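Local coordinates for protein fusolin (PDB 4OW5) that probably binds chitin through a metal-dependent lytic polysaccharide monooxygenase-like domain, enhances viral virulence and crystallizes in vivo as viral spindles, at residues T120-Q125 with S130-E135; S187-N190 with L194-R197. All blocks are in the same frame, centred on the assembly; numbering follows the deposited sequence.

Interaction 1. Residues T120-Q125 with S130-E135; sequences TVIPLQ and STVPIE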
ATOM      1  N   THR A 120       5.136  -9.558  -7.071  1.00 10.70           N
ATOM      2  CA  THR A 120       6.552  -9.303  -7.169  1.00 10.06           C
ATOM      3  C   THR A 120       6.742  -7.914  -6.556  1.00 14.40           C
ATOM      4  O   THR A 120       6.082  -6.969  -6.997  1.00 13.04           O
ATOM      5  CB  THR A 120       7.027  -9.336  -8.627  1.00 14.53           C
ATOM      6  OG1 THR A 120       6.966 -10.686  -9.106  1.00 15.65           O
ATOM      7  CG2 THR A 120       8.450  -8.728  -8.791  1.00 13.39           C
ATOM      8  N   VAL A 121       7.636  -7.776  -5.589  1.00 12.25           N
ATOM      9  CA  VAL A 121       7.878  -6.512  -4.897  1.00 13.44           C
ATOM     10  C   VAL A 121       9.119  -5.852  -5.443  1.00 15.27           C
ATOM     11  O   VAL A 121      10.215  -6.340  -5.209  1.00 14.18           O
ATOM     12  CB  VAL A 121       8.010  -6.743  -3.379  1.00 17.55           C
ATOM     13  CG1 VAL A 121       8.353  -5.444  -2.659  1.00 17.79           C
ATOM     14  CG2 VAL A 121       6.732  -7.386  -2.814  1.00 17.64           C
ATOM     15  N   ILE A 122       8.953  -4.717  -6.123  1.00 12.77           N
ATOM     16  CA  ILE A 122      10.055  -3.970  -6.713  1.00 12.96           C
ATOM     17  C   ILE A 122      10.366  -2.740  -5.835  1.00 18.66           C
ATOM     18  O   ILE A 122       9.576  -1.804  -5.795  1.00 16.87           O
ATOM     19  CB  ILE A 122       9.704  -3.572  -8.181  1.00 16.30           C
ATOM     20  CG1 ILE A 122       9.337  -4.876  -8.986  1.00 15.68           C
ATOM     21  CG2 ILE A 122      10.885  -2.769  -8.845  1.00 15.28           C
ATOM     22  CD1 ILE A 122       8.933  -4.658 -10.335  1.00 19.20           C
ATOM     23  N   PRO A 123      11.528  -2.690  -5.169  1.00 20.33           N
ATOM     24  CA  PRO A 123      11.858  -1.499  -4.362  1.00 20.00           C
ATOM     25  C   PRO A 123      12.197  -0.274  -5.220  1.00 23.32           C
ATOM     26  O   PRO A 123      12.790  -0.396  -6.284  1.00 24.06           O
ATOM     27  CB  PRO A 123      13.073  -1.948  -3.520  1.00 22.78           C
ATOM     28  CG  PRO A 123      13.283  -3.402  -3.815  1.00 28.35           C
ATOM     29  CD  PRO A 123      12.633  -3.676  -5.137  1.00 23.02           C
ATOM     30  N   LEU A 124      11.735   0.887  -4.800  1.00 19.54           N
ATOM     31  CA  LEU A 124      12.053   2.131  -5.483  1.00 21.12           C
ATOM     32  C   LEU A 124      13.320   2.717  -4.856  1.00 26.51           C
ATOM     33  O   LEU A 124      13.400   2.803  -3.635  1.00 28.18           O
ATOM     34  CB  LEU A 124      10.898   3.135  -5.359  1.00 20.97           C
ATOM     35  CG  LEU A 124       9.586   2.758  -6.021  1.00 24.03           C
ATOM     36  CD1 LEU A 124       8.497   3.737  -5.665  1.00 24.40           C
ATOM     37  CD2 LEU A 124       9.727   2.655  -7.515  1.00 24.65           C
ATOM     38  N   GLN A 125      14.280   3.130  -5.648  1.00 25.87           N
ATOM     39  CA  GLN A 125      15.487   3.800  -5.096  1.00 27.99           C
ATOM     40  C   GLN A 125      15.102   5.238  -4.719  1.00 31.69           C
ATOM     41  O   GLN A 125      15.658   5.796  -3.775  1.00 31.63           O
ATOM     42  CB  GLN A 125      16.663   3.786  -6.097  1.00 28.98           C
ATOM     43  N   SER A 130       9.005   8.596 -12.132  1.00 18.15           N
ATOM     44  CA  SER A 130       7.721   8.450 -12.824  1.00 19.67           C
ATOM     45  C   SER A 130       7.592   7.076 -13.502  1.00 21.97           C
ATOM     46  O   SER A 130       6.464   6.597 -13.708  1.00 20.35           O
ATOM     47  CB  SER A 130       7.553   9.555 -13.853  1.00 27.00           C
ATOM     48  OG  SER A 130       8.760   9.705 -14.587  1.00 46.77           O
ATOM     49  N   THR A 131       8.730   6.469 -13.906  1.00 16.56           N
ATOM     50  CA  THR A 131       8.751   5.147 -14.510  1.00 16.71           C
ATOM     51  C   THR A 131       9.934   4.354 -14.005  1.00 19.72           C
ATOM     52  O   THR A 131      10.976   4.924 -13.707  1.00 20.93           O
ATOM     53  CB  THR A 131       8.804   5.218 -16.051  1.00 27.65           C
ATOM     54  OG1 THR A 131      10.041   5.814 -16.435  1.00 30.91           O
ATOM     55  CG2 THR A 131       7.623   5.970 -16.648  1.00 28.85           C
ATOM     56  N   VAL A 132       9.772   3.048 -13.923  1.00 16.22           N
ATOM     57  CA  VAL A 132      10.819   2.126 -13.478  1.00 15.52           C
ATOM     58  C   VAL A 132      11.043   1.117 -14.594  1.00 17.44           C
ATOM     59  O   VAL A 132      10.111   0.368 -14.928  1.00 15.44           O
ATOM     60  CB  VAL A 132      10.450   1.402 -12.153  1.00 19.66           C
ATOM     61  CG1 VAL A 132      11.478   0.339 -11.800  1.00 18.87           C
ATOM     62  CG2 VAL A 132      10.316   2.387 -11.004  1.00 21.83           C
ATOM     63  N   PRO A 133      12.244   1.044 -15.190  1.00 14.53           N
ATOM     64  CA  PRO A 133      12.465  -0.007 -16.196  1.00 14.15           C
ATOM     65  C   PRO A 133      12.542  -1.387 -15.577  1.00 17.95           C
ATOM     66  O   PRO A 133      13.212  -1.563 -14.566  1.00 16.62           O
ATOM     67  CB  PRO A 133      13.810   0.362 -16.802  1.00 16.69           C
ATOM     68  CG  PRO A 133      14.516   1.072 -15.731  1.00 19.48           C
ATOM     69  CD  PRO A 133      13.464   1.843 -14.968  1.00 14.69           C
ATOM     70  N   ILE A 134      11.826  -2.349 -16.142  1.00 17.13           N
ATOM     71  CA  ILE A 134      11.966  -3.730 -15.728  1.00 17.82           C
ATOM     72  C   ILE A 134      12.347  -4.517 -16.964  1.00 20.28           C
ATOM     73  O   ILE A 134      11.756  -4.323 -18.025  1.00 18.38           O
ATOM     74  CB  ILE A 134      10.759  -4.336 -14.972  1.00 20.82           C
ATOM     75  CG1 ILE A 134       9.623  -4.795 -15.873  1.00 23.38           C
ATOM     76  CG2 ILE A 134      10.294  -3.400 -13.879  1.00 22.14           C
ATOM     77  CD1 ILE A 134       8.487  -5.529 -15.099  1.00 36.84           C
ATOM     78  N   GLU A 135      13.280  -5.450 -16.815  1.00 14.89           N
ATOM     79  CA  GLU A 135      13.604  -6.305 -17.923  1.00 15.17           C
ATOM     80  C   GLU A 135      12.715  -7.557 -17.842  1.00 15.37           C
ATOM     81  O   GLU A 135      12.979  -8.462 -17.071  1.00 15.79           O
ATOM     82  CB  GLU A 135      15.083  -6.646 -17.982  1.00 16.26           C
ATOM     83  CG  GLU A 135      15.429  -7.388 -19.254  1.00 22.15           C
ATOM     84  CD  GLU A 135      16.836  -7.944 -19.269  1.00 41.54           C
ATOM     85  OE1 GLU A 135      17.167  -8.756 -18.373  1.00 27.31           O
ATOM     86  OE2 GLU A 135      17.567  -7.662 -20.244  1.00 37.59           O
TER
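Where I122 and L124 meet V132 and I134, every touching surface is a branched aliphatic side chain, and no flat group faces another across the pair. The aromatic neighbour is F233 of strand 223-234, whose side chain touches both L124 and V132. Three methyl pairings do the work. L124 approaches V132 obliquely, bringing CD2 to 3.5 Å from CG2 of V132, a tight fit for two methyl carbons. V132 keeps its other branch for I122: with CG1 anti to the backbone N (chi1 174°), that methyl sits 4.3 Å from I122 CG2, a looser touch. I122 is shared in turn, for its extended CG1 arm (chi2 177°) carries CD1 to within 4.0 Å of I134 CG2, the two isoleucines crossing at about a right angle, while CG2 is the branch that meets V132.

This is packing between the two layers of a beta sandwich, consistent with the fibronectin type III-like core of lytic polysaccharide monooxygenases. Strand 120-123 belongs to the mixed sheet, where it runs parallel to strand 223-234 and bonds through T120 and I122 to its backbone; strand 131-140 belongs to the four-stranded sheet. The facing layers meet through side chains and not backbone hydrogen bonds, and the nearest CA atoms, those of L124 and V132, accordingly stand 8.1 Å apart.

The first torsion of I134 explains its choice of methyl. CG1 lies between the backbone N and the carbonyl carbon (chi1 81°), which leaves CG2 to face I122. T353 of the second subunit packs on both isoleucines, and Y345 of that subunit hydrogen-bonds through its OH to T120 OG1.

Interaction 2. Residues S187-N190 with L194-R197; sequences SQCN and LVYR. With EDO (1,2-ethanediol), chain F.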
ATOM      1  N   SER A 187      18.917 -16.789 -14.967  1.00 18.82           N
ATOM      2  CA  SER A 187      17.550 -16.860 -15.439  1.00 19.69           C
ATOM      3  C   SER A 187      16.627 -17.647 -14.541  1.00 28.12           C
ATOM      4  O   SER A 187      16.992 -18.670 -13.964  1.00 27.83           O
ATOM      5  CB  SER A 187      17.485 -17.475 -16.820  1.00 21.10           C
ATOM      6  OG  SER A 187      16.123 -17.617 -17.199  1.00 24.88           O
ATOM      7  N   GLN A 188      15.386 -17.197 -14.533  1.00 28.63           N
ATOM      8  CA  GLN A 188      14.278 -17.801 -13.817  1.00 29.41           C
ATOM      9  C   GLN A 188      13.583 -18.911 -14.665  1.00 32.16           C
ATOM     10  O   GLN A 188      12.650 -19.552 -14.178  1.00 34.40           O
ATOM     11  CB  GLN A 188      13.270 -16.680 -13.472  1.00 30.07           C
ATOM     12  CG  GLN A 188      13.691 -15.776 -12.302  1.00 31.21           C
ATOM     13  CD  GLN A 188      13.746 -16.554 -10.998  1.00 46.72           C
ATOM     14  OE1 GLN A 188      12.747 -17.127 -10.553  1.00 40.13           O
ATOM     15  NE2 GLN A 188      14.901 -16.599 -10.339  1.00 38.46           N
ATOM     16  N   CYS A 189      14.008 -19.081 -15.933  1.00 23.75           N
ATOM     17  CA  CYS A 189      13.468 -20.003 -16.917  1.00 21.59           C
ATOM     18  C   CYS A 189      14.392 -21.230 -17.026  1.00 28.22           C
ATOM     19  O   CYS A 189      15.449 -21.128 -17.649  1.00 24.61           O
ATOM     20  CB  CYS A 189      13.352 -19.268 -18.254  1.00 20.38           C
ATOM     21  SG  CYS A 189      12.746 -20.280 -19.634  1.00 22.76           S
ATOM     22  N   ASN A 190      14.019 -22.363 -16.385  1.00 27.61           N
ATOM     23  CA  ASN A 190      14.799 -23.612 -16.462  1.00 29.62           C
ATOM     24  C   ASN A 190      14.265 -24.527 -17.576  1.00 35.09           C
ATOM     25  O   ASN A 190      14.914 -25.502 -17.926  1.00 36.85           O
ATOM     26  CB  ASN A 190      14.817 -24.359 -15.120  1.00 37.96           C
ATOM     27  CG  ASN A 190      13.459 -24.672 -14.506  1.00 72.47           C
ATOM     28  OD1 ASN A 190      12.470 -24.944 -15.199  1.00 64.88           O
ATOM     29  ND2 ASN A 190      13.380 -24.649 -13.177  1.00 69.74           N
ATOM     30  N   LEU A 194      16.681 -20.673 -24.428  1.00 16.07           N
ATOM     31  CA  LEU A 194      16.309 -19.392 -25.032  1.00 15.79           C
ATOM     32  C   LEU A 194      15.132 -18.781 -24.250  1.00 16.86           C
ATOM     33  O   LEU A 194      14.254 -19.503 -23.783  1.00 17.33           O
ATOM     34  CB  LEU A 194      15.916 -19.553 -26.506  1.00 15.94           C
ATOM     35  CG  LEU A 194      17.011 -20.024 -27.476  1.00 20.15           C
ATOM     36  CD1 LEU A 194      16.447 -20.217 -28.848  1.00 21.63           C
ATOM     37  CD2 LEU A 194      18.151 -19.054 -27.515  1.00 17.45           C
ATOM     38  N   VAL A 195      15.135 -17.473 -24.098  1.00 13.26           N
ATOM     39  CA  VAL A 195      14.065 -16.705 -23.461  1.00 12.94           C
ATOM     40  C   VAL A 195      13.753 -15.508 -24.344  1.00 16.99           C
ATOM     41  O   VAL A 195      14.549 -15.155 -25.221  1.00 18.88           O
ATOM     42  CB  VAL A 195      14.450 -16.242 -22.025  1.00 16.53           C
ATOM     43  CG1 VAL A 195      14.539 -17.421 -21.057  1.00 16.77           C
ATOM     44  CG2 VAL A 195      15.748 -15.435 -22.017  1.00 16.57           C
ATOM     45  N   TYR A 196      12.627 -14.867 -24.089  1.00 13.42           N
ATOM     46  CA  TYR A 196      12.279 -13.583 -24.663  1.00 13.16           C
ATOM     47  C   TYR A 196      12.545 -12.568 -23.579  1.00 18.27           C
ATOM     48  O   TYR A 196      12.013 -12.729 -22.481  1.00 17.03           O
ATOM     49  CB  TYR A 196      10.837 -13.501 -25.101  1.00 14.10           C
ATOM     50  CG  TYR A 196      10.483 -14.377 -26.273  1.00 14.75           C
ATOM     51  CD1 TYR A 196      10.689 -13.943 -27.564  1.00 16.41           C
ATOM     52  CD2 TYR A 196       9.790 -15.562 -26.091  1.00 16.41           C
ATOM     53  CE1 TYR A 196      10.326 -14.723 -28.657  1.00 16.10           C
ATOM     54  CE2 TYR A 196       9.439 -16.365 -27.169  1.00 17.31           C
ATOM     55  CZ  TYR A 196       9.736 -15.956 -28.453  1.00 20.63           C
ATOM     56  OH  TYR A 196       9.357 -16.746 -29.505  1.00 21.69           O
ATOM     57  N   ARG A 197      13.395 -11.572 -23.844  1.00 15.74           N
ATOM     58  CA  ARG A 197      13.682 -10.496 -22.883  1.00 15.60           C
ATOM     59  C   ARG A 197      13.570  -9.138 -23.501  1.00 22.21           C
ATOM     60  O   ARG A 197      14.080  -8.933 -24.587  1.00 21.89           O
ATOM     61  CB  ARG A 197      15.081 -10.578 -22.304  1.00 16.75           C
ATOM     62  CG  ARG A 197      15.353 -11.677 -21.362  1.00 15.72           C
ATOM     63  CD  ARG A 197      16.644 -11.402 -20.592  1.00 23.94           C
ATOM     64  NE  ARG A 197      17.817 -11.160 -21.439  1.00 24.74           N
ATOM     65  CZ  ARG A 197      18.740 -12.063 -21.792  1.00 29.62           C
ATOM     66  NH1 ARG A 197      18.646 -13.317 -21.382  1.00 17.69           N
ATOM     67  NH2 ARG A 197      19.770 -11.706 -22.548  1.00 20.10           N
TER
HETATM   68  C1  EDO F 405      11.269 -20.666 -11.277  1.00 35.49           C
HETATM   69  O1  EDO F 405      11.372 -21.413 -12.481  1.00 36.78           O
HETATM   70  C2  EDO F 405       9.893 -19.942 -11.211  1.00 34.03           C
HETATM   71  O2  EDO F 405       9.386 -19.701 -12.523  1.00 29.08           O
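C189, in an irregular loop, faces V195, in the strand that follows it, their CA atoms 7.4 Å apart. Residues 187-190 have no regular secondary structure, while 194-197 begin strand 194-203, and the two backbones share no hydrogen bond. The loop instead braces itself: S187 OG accepts from the N of C189 at 2.9 Å, nearly straight at 166°. The same hydroxyl bonds to E137 OE2, and E137 OE1 takes the N of Q188, so one carboxylate grips the turn twice.

Packing against the strand rests on one methyl. V195 CG1 comes within 3.6 Å of C189 CB and 3.7 Å of C189 SG, with S187 OG at its margin, 4.2 Å away. C189 holds SG anti to its own N (chi1 178°). Farther from the strand, O1 of an ethanediol, probably from the crystallisation liquor, donates to Q188 O at 2.8 Å.

The C189 side chain lies about 11 Å from that of H1, which binds copper or zinc in this protein although no metal is bound to this chain here. In this lytic polysaccharide monooxygenase-type domain, an ST turn and the C189-C139 disulfide together pin the loop between strands 180-182 and 194-203 to the neighbouring strand 131-140.

Reading from the N terminus, interaction 1 closes first, across the four-residue loop 126-129 that carries the chain from one sheet to the other. The chain then completes strand 131-140, and only after strand 180-182 does interaction 2 fold the loop at 187-190 onto the start of strand 194-203. The two contacts are in series, neither nested nor crossed, with centres about 19 Å apart. They meet because strands 131-140 and 194-203 are neighbours: E135 OE1 lies 3.5 Å from R197 CD. Interaction 1 joins the two layers, interaction 2 packs the loop 187-190 against strand 194-203 of the four-stranded layer, and both border the second subunit.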